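Aryl acylamidase (bacterium CSBL00001, PDB 4YJ6) probably hydrolyses the amide bond of N-acylated aromatic amines, releasing the arylamine and a carboxylic acid, as a member of the amidase signature family. Local coordinates at residues Ala61-Glu64 with Arg65-Met68; Leu118-Gly122 with Glu123-Leu127. One frame throughout, in Å; residues are numbered along the deposited sequence.

Interaction 1 (Ala61-Glu64 with Arg65-Met68); sequences AALE and RRIM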
# COMPACT_ATOMS: atom_id res chain seq x y z
N ALA A 61 17.04 13.41 19.04
CA ALA A 61 17.70 14.36 19.99
C ALA A 61 17.22 15.78 19.78
O ALA A 61 16.97 16.52 20.73
CB ALA A 61 19.26 14.29 19.87
N ALA A 62 17.07 16.17 18.51
CA ALA A 62 16.62 17.52 18.20
C ALA A 62 15.14 17.70 18.59
O ALA A 62 14.74 18.75 19.09
CB ALA A 62 16.84 17.81 16.69
N LEU A 63 14.35 16.65 18.38
CA LEU A 63 12.92 16.72 18.72
C LEU A 63 12.78 16.81 20.24
O LEU A 63 11.98 17.60 20.79
CB LEU A 63 12.22 15.46 18.21
CG LEU A 63 10.74 15.51 17.79
CD1 LEU A 63 10.04 14.15 17.99
CD2 LEU A 63 9.88 16.68 18.25
N GLU A 64 13.60 16.02 20.92
CA GLU A 64 13.57 16.04 22.38
C GLU A 64 13.92 17.44 22.89
O GLU A 64 13.25 17.95 23.81
CB GLU A 64 14.55 15.01 22.94
CG GLU A 64 14.66 15.07 24.48
CD GLU A 64 15.77 14.18 25.00
OE1 GLU A 64 15.47 13.08 25.51
OE2 GLU A 64 16.95 14.59 24.89
N ARG A 65 14.93 18.07 22.28
CA ARG A 65 15.29 19.42 22.72
C ARG A 65 14.14 20.40 22.51
O ARG A 65 13.83 21.19 23.39
CB ARG A 65 16.55 19.91 22.02
CG ARG A 65 17.08 21.22 22.63
CD ARG A 65 18.05 21.99 21.66
NE ARG A 65 17.37 22.35 20.42
CZ ARG A 65 16.49 23.33 20.30
NH1 ARG A 65 16.19 24.11 21.32
NH2 ARG A 65 15.89 23.55 19.14
N ARG A 66 13.48 20.35 21.35
CA ARG A 66 12.36 21.23 21.10
C ARG A 66 11.21 21.00 22.10
O ARG A 66 10.61 21.95 22.59
CB ARG A 66 11.84 21.08 19.68
CG ARG A 66 12.80 21.71 18.65
CD ARG A 66 12.17 21.68 17.26
NE ARG A 66 12.38 20.40 16.60
CZ ARG A 66 11.45 19.68 15.98
NH1 ARG A 66 10.16 20.07 15.96
NH2 ARG A 66 11.82 18.55 15.38
N ILE A 67 10.92 19.73 22.40
CA ILE A 67 9.86 19.42 23.37
C ILE A 67 10.21 19.99 24.74
O ILE A 67 9.36 20.57 25.43
CB ILE A 67 9.68 17.89 23.48
CG1 ILE A 67 9.00 17.37 22.21
CG2 ILE A 67 8.89 17.51 24.76
CD1 ILE A 67 8.91 15.84 22.16
N MSE A 68 11.46 19.82 25.15
CA MSE A 68 11.87 20.28 26.48
C MSE A 68 11.86 21.80 26.57
O MSE A 68 11.53 22.35 27.63
CB MSE A 68 13.24 19.70 26.86
CG MSE A 68 13.15 18.18 27.07
SE MSE A 68 11.54 17.54 28.04
CE MSE A 68 12.33 17.61 29.82
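The carbonyl oxygen L63 O receives I67 N at 2.9 Å, and the donor comes in almost in line with the carbonyl bond. This is one of four consecutive i to i+4 bonds of a regular alpha-helix, toward the C-terminal end of helix 53-69; R65 N to A61 O, R66 N to A62 O and M68 N to E64 O are the others. In these three the donor is tilted somewhat from the carbonyl plane. The main side-chain contact is an i to i+3 pairing of buried L63 with the more exposed R66. R66 starts with CG anti to its carbonyl carbon (chi1 -73°) and turns at chi3 (-84°), which brings the guanidinium back beside L63. The methyl CD2 of L63 lies over one face of that flat group, offset toward its rim, and is 3.9 Å from NH2 of R66. The charged end is engaged further out: NH1 makes a salt bridge with D124 and a hydrogen bond to P72 O. An alanine at R66 would remove the plane that L63 CD2 rests on and would probably leave the D124 carboxylate without its cationic mate. One turn on from L63, I67 continues the apolar strip, its CG1 standing 4.1 Å from L63 CD2, while both side chains also reach P27 at the start of helix 27-45. E64 runs out extended from the helix, and its carboxylate is held by S26 and R28. R65, bent at chi3, carries its guanidinium to a salt bridge with E71. The selenomethionine M68 bends at chi2 beyond its CG, which lies anti to the carbonyl carbon of M68 and sits 3.3 Å from E64 O.

Interaction 2 (Leu118-Gly122 with Glu123-Leu127); sequences LKMSG and EDSLL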
# COMPACT_ATOMS: atom_id res chain seq x y z
N LEU A 118 9.11 12.83 3.06
CA LEU A 118 9.12 14.29 3.14
C LEU A 118 8.04 14.74 4.11
O LEU A 118 8.32 15.47 5.07
CB LEU A 118 8.87 14.89 1.76
CG LEU A 118 8.74 16.42 1.77
CD1 LEU A 118 10.09 17.05 2.14
CD2 LEU A 118 8.25 16.92 0.43
N LYS A 119 6.79 14.34 3.86
CA LYS A 119 5.69 14.92 4.64
C LYS A 119 5.61 14.34 6.04
O LYS A 119 5.28 15.06 7.00
CB LYS A 119 4.38 14.77 3.87
CG LYS A 119 4.48 15.59 2.56
CD LYS A 119 3.13 15.90 2.00
CE LYS A 119 2.47 17.05 2.73
NZ LYS A 119 1.09 17.20 2.20
N MSE A 120 5.94 13.06 6.18
CA MSE A 120 5.89 12.48 7.52
C MSE A 120 6.98 13.10 8.42
O MSE A 120 6.69 13.52 9.55
CB MSE A 120 6.05 10.96 7.46
CG MSE A 120 4.94 10.26 6.66
SE MSE A 120 3.29 10.38 7.66
CE MSE A 120 3.61 8.98 9.01
N SER A 121 8.20 13.18 7.92
CA SER A 121 9.27 13.82 8.71
C SER A 121 8.97 15.31 8.95
O SER A 121 9.34 15.87 10.00
CB SER A 121 10.63 13.62 8.06
OG SER A 121 10.73 14.37 6.86
N GLY A 122 8.30 15.95 7.99
CA GLY A 122 7.87 17.32 8.15
C GLY A 122 7.00 17.59 9.37
O GLY A 122 7.03 18.69 9.92
N GLU A 123 6.21 16.60 9.79
CA GLU A 123 5.38 16.71 10.98
C GLU A 123 5.96 15.88 12.13
O GLU A 123 5.25 15.47 13.05
CB GLU A 123 3.94 16.31 10.63
CG GLU A 123 3.28 17.35 9.73
CD GLU A 123 2.99 18.68 10.41
OE1 GLU A 123 2.89 18.75 11.65
OE2 GLU A 123 2.86 19.70 9.69
N ASP A 124 7.29 15.69 12.08
CA ASP A 124 8.08 15.11 13.15
C ASP A 124 7.86 13.63 13.43
O ASP A 124 8.24 13.14 14.47
CB ASP A 124 7.94 15.94 14.44
CG ASP A 124 8.76 17.23 14.38
OD1 ASP A 124 9.88 17.20 13.80
OD2 ASP A 124 8.25 18.24 14.90
N SER A 125 7.32 12.89 12.46
CA SER A 125 7.46 11.46 12.51
C SER A 125 8.93 11.13 12.29
O SER A 125 9.65 11.85 11.57
CB SER A 125 6.53 10.82 11.43
OG SER A 125 6.69 9.41 11.38
N LEU A 126 9.40 10.06 12.93
CA LEU A 126 10.82 9.67 12.88
C LEU A 126 11.00 8.49 11.93
O LEU A 126 10.45 7.41 12.16
CB LEU A 126 11.27 9.27 14.30
CG LEU A 126 11.20 10.48 15.25
CD1 LEU A 126 11.30 10.04 16.73
CD2 LEU A 126 12.31 11.50 14.88
N LEU A 127 11.77 8.70 10.87
CA LEU A 127 11.99 7.67 9.85
C LEU A 127 13.15 6.76 10.25
O LEU A 127 14.30 7.22 10.40
CB LEU A 127 12.32 8.30 8.50
CG LEU A 127 11.28 9.26 7.93
CD1 LEU A 127 11.85 9.96 6.66
CD2 LEU A 127 10.07 8.47 7.63
O HOH W 1 4.87 20.04 7.73
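E123 folds its side chain back over the carbonyl of G122, the residue before it, where helix 115-122 gives way to a turn leading into strand 126-131. Its CB is a close covalent neighbour of G122 C, and CG follows along the same peptide. CG lies anti to the carbonyl carbon of E123, and a bend at chi2 (-69°) brings CD to 4.1 Å from G122 O. At the tip the two oxygens part company: OE2 accepts a water at 2.8 Å that also donates weakly to G122 O, while OE1 takes the backbone N-H of M75. The turn is a Schellman motif with D124, at positive phi (69°), as the C-prime residue. Its characteristic pair of bonds is S125 N to M120 O, 3.0 Å, and D124 N to S121 O, 2.9 Å. M120 O has a second donor in E123 N, and these two N-H groups approach it from opposite faces of the carbonyl plane. S125 points its CB at the helix end, 3.3 Å from M120 O, and its OG bonds to V79 O, with CE of the selenomethionine M120 alongside at 3.9 Å. Beyond the turn, L127 CD1 reaches S121 CB, an apolar touch where the strand begins. Close to the turn, E123 also makes a backbone bond with L76 and D124 with G78. The backbone N-H groups of the turn take up M120 O and S121 O, so main-chain bonds close the helix end, while the carboxylates of E123 and D124 probably help to fix the turn against its neighbours.

Interaction 1 is a surface contact within one helix, 53-69, far from the centre of the chain; interaction 2 is partly buried and joins helix 115-122 to strand 126-131. The chemistry follows the place. Residues 61-68 keep regular helical bonding and use their charged ends for salt bridges to neighbouring parts of the chain, whereas in 118-127 the pattern gives way at the helix end, with a bifurcated carbonyl and a positive-phi residue closing the helix. With centres about 14 Å apart, the two still meet directly: R66 NH1 is 2.8 Å from D124 OD2, and L63 CD2 packs on the same carboxylate oxygen. D124 thus ties the capping turn to helix 53-69.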